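Local coordinates for protein predicted metal-dependent phosphohydrolase (Magnetospirillum magnetotacticum MS-1, PDB 3KH1) that probably hydrolyses phosphate esters, perhaps as a metal-dependent 5'-deoxynucleotidase of the HD-domain superfamily, at residues Phe86-Ala91 against His160-Ala165; His148-Glu153 against Asp190-Arg195. One frame throughout, in Å; residues are numbered along the deposited sequence. Where two conformers were deposited one is given.

Overall arrangement
Both contacts lie on the same side of the chain's centre, about 16 Å apart between their centres. Their segments alternate along the chain: 86-91, then 148-153, then 160-165, then 190-195. Interaction 1 joins the loop between helices 79-82 and 96-108 to the loop that leads into helix 164-177. Interaction 2 packs the end of helix 132-151 on residues 190-195 of helix 179-195. Helix 164-177 comes between these two helices in sequence. A salt bridge links the contacts directly: Arg164 NH1 of interaction 1 is 2.7 Å from Asp190 OD1 of interaction 2. Through this bridge helices 164-177 and 179-195 are tied to each other, and the two contacts of this mostly helical HD-domain protein are joined.

Interaction 1: residues Phe86-Ala91 against His160-Ala165; sequences FIHDEA and HGVTRA
The Phe86 ring has His160 CE1 over one face and the backbone N of His88, from the same turn, over the opposite face, both toward the rim. Asp89 CG lies at its edge, in plane, and Val162 CG2 is also near the ring plane. The His88 ring has Val162 CG1 over one face, Ile87 CG2 over the opposite face and Phe86 CE2 at the edge, in plane. The Phe86 and His160 rings meet obliquely, with centroids 4.4 Å apart and planes at 39°. Phe86 CE2 comes closest, 3.7 Å from His160 CG. Phe86 CZ sits over one His160 face, toward the rim. A water lies in plane at the His160 edge, 2.9 Å from ND1. In one of two Asp89 conformers it donates to OD1, a less certain bridge between the segments. His160 NE2 is hydrogen-bonded to Gln29, and with the water at ND1 this probably limits rotation of the imidazole.

Residues Phe86 to Asp89 form a type I beta turn, closed by Asp89 N to Phe86 O. At its nearest atoms the Phe86 side chain is about 4 Å from a bound calcium ion, so the turn lies beside the metal of this HD-domain protein.

Val162 CG1 makes a CH-pi contact with His88, 4.0 Å from the ring centroid and 27° off the normal. It is anti to the backbone N (chi1 -175°), which directs it over the imidazole.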
ATOM      1  N   PHE A  86      -5.809  10.147 -16.409  1.00 17.99           N
ATOM      2  CA  PHE A  86      -4.408  10.519 -16.636  1.00 17.34           C
ATOM      3  C   PHE A  86      -4.273  12.027 -16.453  1.00 17.91           C
ATOM      4  O   PHE A  86      -5.105  12.777 -16.925  1.00 19.18           O
ATOM      5  CB  PHE A  86      -4.001  10.094 -18.020  1.00 16.96           C
ATOM      6  CG  PHE A  86      -2.558  10.366 -18.357  1.00 15.44           C
ATOM      7  CD1 PHE A  86      -1.532   9.920 -17.546  1.00 17.23           C
ATOM      8  CD2 PHE A  86      -2.256  11.067 -19.495  1.00 17.14           C
ATOM      9  CE1 PHE A  86      -0.202  10.140 -17.907  1.00 17.14           C
ATOM     10  CE2 PHE A  86      -0.951  11.321 -19.872  1.00 18.29           C
ATOM     11  CZ  PHE A  86       0.094  10.835 -19.078  1.00 16.24           C
ATOM     12  N   ILE A  87      -3.239  12.444 -15.742  1.00 17.65           N
ATOM     13  CA  ILE A  87      -3.107  13.832 -15.312  1.00 18.98           C
ATOM     14  C   ILE A  87      -3.131  14.810 -16.466  1.00 18.99           C
ATOM     15  O   ILE A  87      -3.659  15.909 -16.327  1.00 22.26           O
ATOM     16  CB  ILE A  87      -1.802  13.987 -14.444  1.00 19.52           C
ATOM     17  CG1 ILE A  87      -1.680  15.393 -13.860  1.00 23.38           C
ATOM     18  CG2 ILE A  87      -0.537  13.675 -15.280  1.00 20.54           C
ATOM     19  CD1 ILE A  87      -2.483  15.629 -12.704  1.00 24.97           C
ATOM     20  N   HIS A  88      -2.590  14.425 -17.620  1.00 19.99           N
ATOM     21  CA  HIS A  88      -2.538  15.300 -18.785  1.00 22.16           C
ATOM     22  C   HIS A  88      -3.748  15.206 -19.729  1.00 24.32           C
ATOM     23  O   HIS A  88      -3.812  15.914 -20.744  1.00 28.09           O
ATOM     24  CB  HIS A  88      -1.238  15.052 -19.552  1.00 22.36           C
ATOM     25  CG  HIS A  88      -0.006  15.300 -18.730  1.00 21.21           C
ATOM     26  ND1 HIS A  88       0.320  16.545 -18.224  1.00 22.22           N
ATOM     27  CD2 HIS A  88       0.958  14.459 -18.294  1.00 20.71           C
ATOM     28  CE1 HIS A  88       1.444  16.452 -17.530  1.00 21.71           C
ATOM     29  NE2 HIS A  88       1.843  15.197 -17.542  1.00 21.49           N
ATOM     30  N   ASP A  89      -4.724  14.388 -19.363  1.00 25.52           N
ATOM     31  CA  ASP A  89      -5.938  14.221 -20.166  0.50 26.84           C
ATOM     32  C   ASP A  89      -7.005  15.251 -19.749  1.00 28.16           C
ATOM     33  O   ASP A  89      -7.778  15.041 -18.770  1.00 29.96           O
ATOM     34  CB  ASP A  89      -6.486  12.793 -20.013  0.50 26.50           C
ATOM     35  CG  ASP A  89      -5.805  11.780 -20.941  0.50 28.28           C
ATOM     36  OD1 ASP A  89      -5.009  12.167 -21.826  0.50 30.77           O
ATOM     37  OD2 ASP A  89      -6.101  10.570 -20.777  0.50 32.53           O
ATOM     38  N   GLU A  90      -7.049  16.362 -20.491  1.00 30.92           N
ATOM     39  CA  GLU A  90      -8.081  17.422 -20.330  1.00 32.49           C
ATOM     40  C   GLU A  90      -9.559  16.963 -20.320  1.00 33.56           C
ATOM     41  O   GLU A  90     -10.283  17.301 -19.367  1.00 34.29           O
ATOM     42  CB  GLU A  90      -7.914  18.507 -21.412  1.00 33.17           C
ATOM     43  N   ALA A  91     -10.038  16.244 -21.355  1.00 34.74           N
ATOM     44  CA  ALA A  91     -11.446  15.759 -21.341  1.00 35.33           C
ATOM     45  C   ALA A  91     -11.714  14.942 -20.056  1.00 36.45           C
ATOM     46  O   ALA A  91     -12.803  15.006 -19.448  1.00 37.99           O
ATOM     47  CB  ALA A  91     -11.748  14.916 -22.571  1.00 35.70           C
ATOM     48  N   HIS A 160       2.040   9.452 -24.936  1.00 13.39           N
ATOM     49  CA  HIS A 160       0.997  10.405 -24.631  1.00 13.64           C
ATOM     50  C   HIS A 160       1.321  11.837 -25.064  1.00 15.43           C
ATOM     51  O   HIS A 160       0.490  12.716 -24.811  1.00 17.17           O
ATOM     52  CB  HIS A 160       0.686  10.407 -23.151  1.00 13.49           C
ATOM     53  CG  HIS A 160      -0.010   9.173 -22.687  1.00 13.56           C
ATOM     54  ND1 HIS A 160      -1.395   9.037 -22.715  1.00 16.13           N
ATOM     55  CD2 HIS A 160       0.486   7.981 -22.264  1.00 12.24           C
ATOM     56  CE1 HIS A 160      -1.708   7.826 -22.271  1.00 16.87           C
ATOM     57  NE2 HIS A 160      -0.596   7.164 -22.005  1.00 18.35           N
ATOM     58  N   GLY A 161       2.440  12.072 -25.732  1.00 14.47           N
ATOM     59  CA  GLY A 161       2.732  13.413 -26.215  1.00 14.78           C
ATOM     60  C   GLY A 161       3.020  14.417 -25.119  1.00 14.79           C
ATOM     61  O   GLY A 161       2.774  15.631 -25.317  1.00 18.17           O
ATOM     62  N   VAL A 162       3.566  13.972 -23.998  1.00 15.19           N
ATOM     63  CA  VAL A 162       3.838  14.894 -22.880  1.00 15.37           C
ATOM     64  C   VAL A 162       5.104  15.669 -23.226  1.00 16.87           C
ATOM     65  O   VAL A 162       6.049  15.124 -23.770  1.00 20.91           O
ATOM     66  CB  VAL A 162       3.989  14.182 -21.530  1.00 14.71           C
ATOM     67  CG1 VAL A 162       4.148  15.198 -20.360  1.00 15.86           C
ATOM     68  CG2 VAL A 162       2.790  13.263 -21.267  1.00 15.44           C
ATOM     69  N   THR A 163       5.094  16.962 -22.969  1.00 16.90           N
ATOM     70  CA  THR A 163       6.215  17.844 -23.281  1.00 17.14           C
ATOM     71  C   THR A 163       6.798  18.403 -21.974  1.00 16.87           C
ATOM     72  O   THR A 163       6.174  18.319 -20.923  1.00 16.93           O
ATOM     73  CB  THR A 163       5.727  19.050 -24.083  1.00 18.30           C
ATOM     74  OG1 THR A 163       4.716  19.729 -23.336  1.00 19.02           O
ATOM     75  CG2 THR A 163       5.175  18.650 -25.476  1.00 20.06           C
ATOM     76  N   ARG A 164       7.989  19.006 -22.042  1.00 17.69           N
ATOM     77  CA  ARG A 164       8.560  19.683 -20.877  0.50 17.73           C
ATOM     78  C   ARG A 164       7.569  20.683 -20.299  1.00 17.21           C
ATOM     79  O   ARG A 164       7.430  20.794 -19.093  1.00 17.50           O
ATOM     80  CB  ARG A 164       9.832  20.460 -21.214  0.50 18.37           C
ATOM     81  CG  ARG A 164      10.412  21.286 -20.024  0.50 17.99           C
ATOM     82  CD  ARG A 164      10.812  20.349 -18.896  0.50 18.76           C
ATOM     83  NE  ARG A 164      11.134  20.969 -17.610  0.50 19.52           N
ATOM     84  CZ  ARG A 164      12.354  21.018 -17.112  0.50 18.11           C
ATOM     85  NH1 ARG A 164      13.372  20.531 -17.800  0.50 19.74           N
ATOM     86  NH2 ARG A 164      12.546  21.513 -15.920  0.50 19.90           N
ATOM     87  N   ALA A 165       6.914  21.459 -21.166  1.00 17.49           N
ATOM     88  CA  ALA A 165       5.967  22.463 -20.699  1.00 17.79           C
ATOM     89  C   ALA A 165       4.853  21.878 -19.837  1.00 17.68           C
ATOM     90  O   ALA A 165       4.500  22.444 -18.798  1.00 18.89           O
ATOM     91  CB  ALA A 165       5.366  23.275 -21.880  1.00 19.85           C
TER
HETATM   92  O   HOH W   1      -3.081  11.378 -23.305  1.00 39.43           O

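Interaction 2: residues His148-Glu153 against Asp190-Arg195; sequences HNFETE and DEAVRR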
ATOM      1  N   HIS A 148       9.387   6.974 -12.501  1.00  9.59           N
ATOM      2  CA  HIS A 148       9.074   5.833 -13.388  1.00  9.42           C
ATOM      3  C   HIS A 148       9.260   6.170 -14.858  1.00 10.07           C
ATOM      4  O   HIS A 148       9.829   5.364 -15.597  1.00 10.90           O
ATOM      5  CB  HIS A 148       7.664   5.337 -13.128  1.00  9.05           C
ATOM      6  CG  HIS A 148       7.571   4.434 -11.939  1.00  8.70           C
ATOM      7  ND1 HIS A 148       7.024   3.193 -12.023  1.00 10.50           N
ATOM      8  CD2 HIS A 148       7.995   4.583 -10.649  1.00  9.84           C
ATOM      9  CE1 HIS A 148       7.139   2.596 -10.846  1.00  9.44           C
ATOM     10  NE2 HIS A 148       7.732   3.407  -9.993  1.00 10.05           N
ATOM     11  N   ASN A 149       8.889   7.383 -15.282  1.00  9.30           N
ATOM     12  CA  ASN A 149       9.091   7.766 -16.644  1.00 10.32           C
ATOM     13  C   ASN A 149      10.578   7.812 -16.965  1.00  9.84           C
ATOM     14  O   ASN A 149      11.011   7.463 -18.063  1.00 11.23           O
ATOM     15  CB  ASN A 149       8.439   9.126 -16.939  1.00  9.69           C
ATOM     16  CG  ASN A 149       7.215   9.032 -17.786  1.00 10.47           C
ATOM     17  OD1 ASN A 149       7.211   8.435 -18.857  1.00 11.54           O
ATOM     18  ND2 ASN A 149       6.177   9.728 -17.349  1.00 12.90           N
ATOM     19  N   PHE A 150      11.405   8.199 -16.003  1.00 10.19           N
ATOM     20  CA  PHE A 150      12.851   8.230 -16.258  1.00 11.10           C
ATOM     21  C   PHE A 150      13.354   6.786 -16.467  1.00 11.02           C
ATOM     22  O   PHE A 150      14.094   6.495 -17.402  1.00 11.72           O
ATOM     23  CB  PHE A 150      13.587   8.915 -15.119  1.00 11.56           C
ATOM     24  CG  PHE A 150      15.013   9.229 -15.436  1.00 11.75           C
ATOM     25  CD1 PHE A 150      15.336  10.430 -16.041  1.00 12.27           C
ATOM     26  CD2 PHE A 150      16.018   8.347 -15.128  1.00 13.00           C
ATOM     27  CE1 PHE A 150      16.631  10.724 -16.352  1.00 13.70           C
ATOM     28  CE2 PHE A 150      17.352   8.623 -15.459  1.00 14.97           C
ATOM     29  CZ  PHE A 150      17.655   9.829 -16.047  1.00 14.69           C
ATOM     30  N   GLU A 151      12.923   5.871 -15.617  1.00 10.24           N
ATOM     31  CA  GLU A 151      13.332   4.479 -15.726  1.00 10.94           C
ATOM     32  C   GLU A 151      12.884   3.799 -17.009  1.00 11.01           C
ATOM     33  O   GLU A 151      13.579   2.947 -17.531  1.00 13.71           O
ATOM     34  CB  GLU A 151      12.857   3.659 -14.541  1.00 11.22           C
ATOM     35  CG  GLU A 151      13.508   4.063 -13.183  1.00 12.34           C
ATOM     36  CD  GLU A 151      15.023   4.092 -13.182  1.00 16.08           C
ATOM     37  OE1 GLU A 151      15.580   2.999 -13.393  1.00 19.54           O
ATOM     38  OE2 GLU A 151      15.603   5.206 -13.009  1.00 18.09           O
ATOM     39  N   THR A 152      11.695   4.186 -17.495  1.00 10.50           N
ATOM     40  CA  THR A 152      11.127   3.595 -18.684  1.00 10.16           C
ATOM     41  C   THR A 152      11.452   4.388 -19.977  1.00 10.11           C
ATOM     42  O   THR A 152      10.917   4.098 -21.044  1.00 11.41           O
ATOM     43  CB  THR A 152       9.601   3.436 -18.555  1.00 10.36           C
ATOM     44  OG1 THR A 152       8.976   4.733 -18.511  1.00 10.13           O
ATOM     45  CG2 THR A 152       9.226   2.592 -17.307  1.00 11.38           C
ATOM     46  N   GLU A 153      12.379   5.329 -19.880  1.00 11.91           N
ATOM     47  CA  GLU A 153      12.833   6.121 -21.015  1.00 12.20           C
ATOM     48  C   GLU A 153      11.668   6.876 -21.658  1.00 12.29           C
ATOM     49  O   GLU A 153      11.544   6.934 -22.884  1.00 13.62           O
ATOM     50  CB  GLU A 153      13.627   5.224 -22.002  1.00 13.13           C
ATOM     51  CG  GLU A 153      14.811   4.490 -21.332  1.00 17.29           C
ATOM     52  CD  GLU A 153      15.706   3.687 -22.281  1.00 25.56           C
ATOM     53  OE1 GLU A 153      15.657   3.890 -23.496  1.00 28.36           O
ATOM     54  OE2 GLU A 153      16.482   2.858 -21.771  1.00 32.67           O
ATOM     55  N   ASP A 190      15.283  17.670 -16.394  1.00 13.75           N
ATOM     56  CA  ASP A 190      16.307  18.224 -17.269  1.00 14.69           C
ATOM     57  C   ASP A 190      17.065  17.113 -17.980  1.00 14.48           C
ATOM     58  O   ASP A 190      17.321  17.183 -19.173  1.00 14.69           O
ATOM     59  CB  ASP A 190      17.345  19.063 -16.491  1.00 17.57           C
ATOM     60  CG  ASP A 190      16.817  20.420 -16.013  1.00 20.75           C
ATOM     61  OD1 ASP A 190      15.757  20.888 -16.488  1.00 23.12           O
ATOM     62  OD2 ASP A 190      17.490  21.026 -15.132  1.00 23.80           O
ATOM     63  N   GLU A 191      17.474  16.102 -17.214  1.00 13.33           N
ATOM     64  CA  GLU A 191      18.217  14.991 -17.789  1.00 13.45           C
ATOM     65  C   GLU A 191      17.317  14.197 -18.751  1.00 13.25           C
ATOM     66  O   GLU A 191      17.775  13.753 -19.804  1.00 14.04           O
ATOM     67  CB  GLU A 191      18.792  14.097 -16.700  1.00 13.78           C
ATOM     68  CG  GLU A 191      19.553  12.874 -17.224  1.00 14.28           C
ATOM     69  CD  GLU A 191      20.850  13.159 -17.974  1.00 16.43           C
ATOM     70  OE1 GLU A 191      21.407  14.269 -17.856  1.00 17.64           O
ATOM     71  OE2 GLU A 191      21.319  12.236 -18.683  1.00 16.53           O
ATOM     72  N   ALA A 192      16.048  13.972 -18.396  1.00 12.74           N
ATOM     73  CA  ALA A 192      15.122  13.288 -19.302  1.00 12.78           C
ATOM     74  C   ALA A 192      15.044  13.985 -20.655  1.00 12.79           C
ATOM     75  O   ALA A 192      15.001  13.334 -21.711  1.00 13.17           O
ATOM     76  CB  ALA A 192      13.726  13.242 -18.650  1.00 12.98           C
ATOM     77  N   VAL A 193      15.039  15.312 -20.649  1.00 13.00           N
ATOM     78  CA  VAL A 193      14.956  16.053 -21.908  1.00 15.43           C
ATOM     79  C   VAL A 193      16.248  15.835 -22.703  1.00 15.72           C
ATOM     80  O   VAL A 193      16.224  15.583 -23.907  1.00 16.50           O
ATOM     81  CB  VAL A 193      14.667  17.573 -21.669  1.00 15.72           C
ATOM     82  CG1 VAL A 193      14.850  18.376 -22.952  1.00 18.85           C
ATOM     83  CG2 VAL A 193      13.272  17.778 -21.103  1.00 15.84           C
ATOM     84  N   ARG A 194      17.391  15.927 -22.016  1.00 16.79           N
ATOM     85  CA  ARG A 194      18.679  15.687 -22.672  1.00 18.44           C
ATOM     86  C   ARG A 194      18.749  14.298 -23.314  1.00 17.79           C
ATOM     87  O   ARG A 194      19.369  14.152 -24.372  1.00 19.11           O
ATOM     88  CB  ARG A 194      19.837  15.838 -21.691  1.00 19.45           C
ATOM     89  CG  ARG A 194      20.111  17.253 -21.258  1.00 22.98           C
ATOM     90  CD  ARG A 194      21.295  17.270 -20.226  1.00 27.73           C
ATOM     91  NE  ARG A 194      22.496  16.682 -20.825  1.00 31.29           N
ATOM     92  CZ  ARG A 194      23.467  17.402 -21.406  1.00 31.94           C
ATOM     93  NH1 ARG A 194      24.521  16.810 -21.965  1.00 33.10           N
ATOM     94  NH2 ARG A 194      23.370  18.719 -21.445  1.00 34.07           N
ATOM     95  N   ARG A 195      18.138  13.288 -22.679  1.00 16.38           N
ATOM     96  CA  ARG A 195      18.170  11.931 -23.178  1.00 16.55           C
ATOM     97  C   ARG A 195      17.102  11.615 -24.209  1.00 16.76           C
ATOM     98  O   ARG A 195      17.101  10.510 -24.757  1.00 19.03           O
ATOM     99  CB  ARG A 195      18.017  10.950 -22.024  1.00 16.20           C
ATOM    100  CG  ARG A 195      19.101  11.022 -20.999  1.00 16.25           C
ATOM    101  CD  ARG A 195      18.962   9.875 -20.041  1.00 15.83           C
ATOM    102  NE  ARG A 195      19.951   9.850 -18.977  1.00 15.81           N
ATOM    103  CZ  ARG A 195      20.130   8.797 -18.188  1.00 15.88           C
ATOM    104  NH1 ARG A 195      19.426   7.688 -18.370  1.00 16.10           N
ATOM    105  NH2 ARG A 195      20.963   8.867 -17.169  1.00 17.03           N
TER
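Phe150 points the CE1-CZ side of its ring at helix 179-195 and meets Glu191, Ala192 and Arg195 there. Its CG is anti to the backbone N (chi1 -168°), which swings the ring across to that helix. Glu191 CG and Ala192 N lie at the ring edge, in plane, with Glu191 CG 3.7 Å from Phe150 CE1. Phe150 CD1 reaches Ala192 CB at 4.2 Å. The Arg195 guanidinium presents a face to the ring, and Phe150 CZ sits over the centre of that face, 3.4 Å from Arg195 CZ. The two planes are 54° apart, so the groups are not stacked in parallel.

Glu191 holds the guanidinium there. Arg195 NE donates to Glu191 OE2 at 2.8 Å, nearly straight at 171° and in the guanidinium plane, using the anti lone pair of the oxygen. Arg195 NH1 is hydrogen-bonded to the hydroxyl of Tyr197, whose ring also meets Phe150 edge-to-face. The contact packs the C-terminal end of helix 132-151 against helix 179-195. Glu153, with positive phi, is the C-prime residue of a Schellman motif that ends helix 132-151. An alanine in place of Phe150 would probably leave the guanidinium face and Glu191 CG without their aromatic partner and open a gap between the helices. The contact is therefore van der Waals packing of an aromatic ring on an ion pair, with the arginine's charge probably offset by Glu191 rather than by the ring.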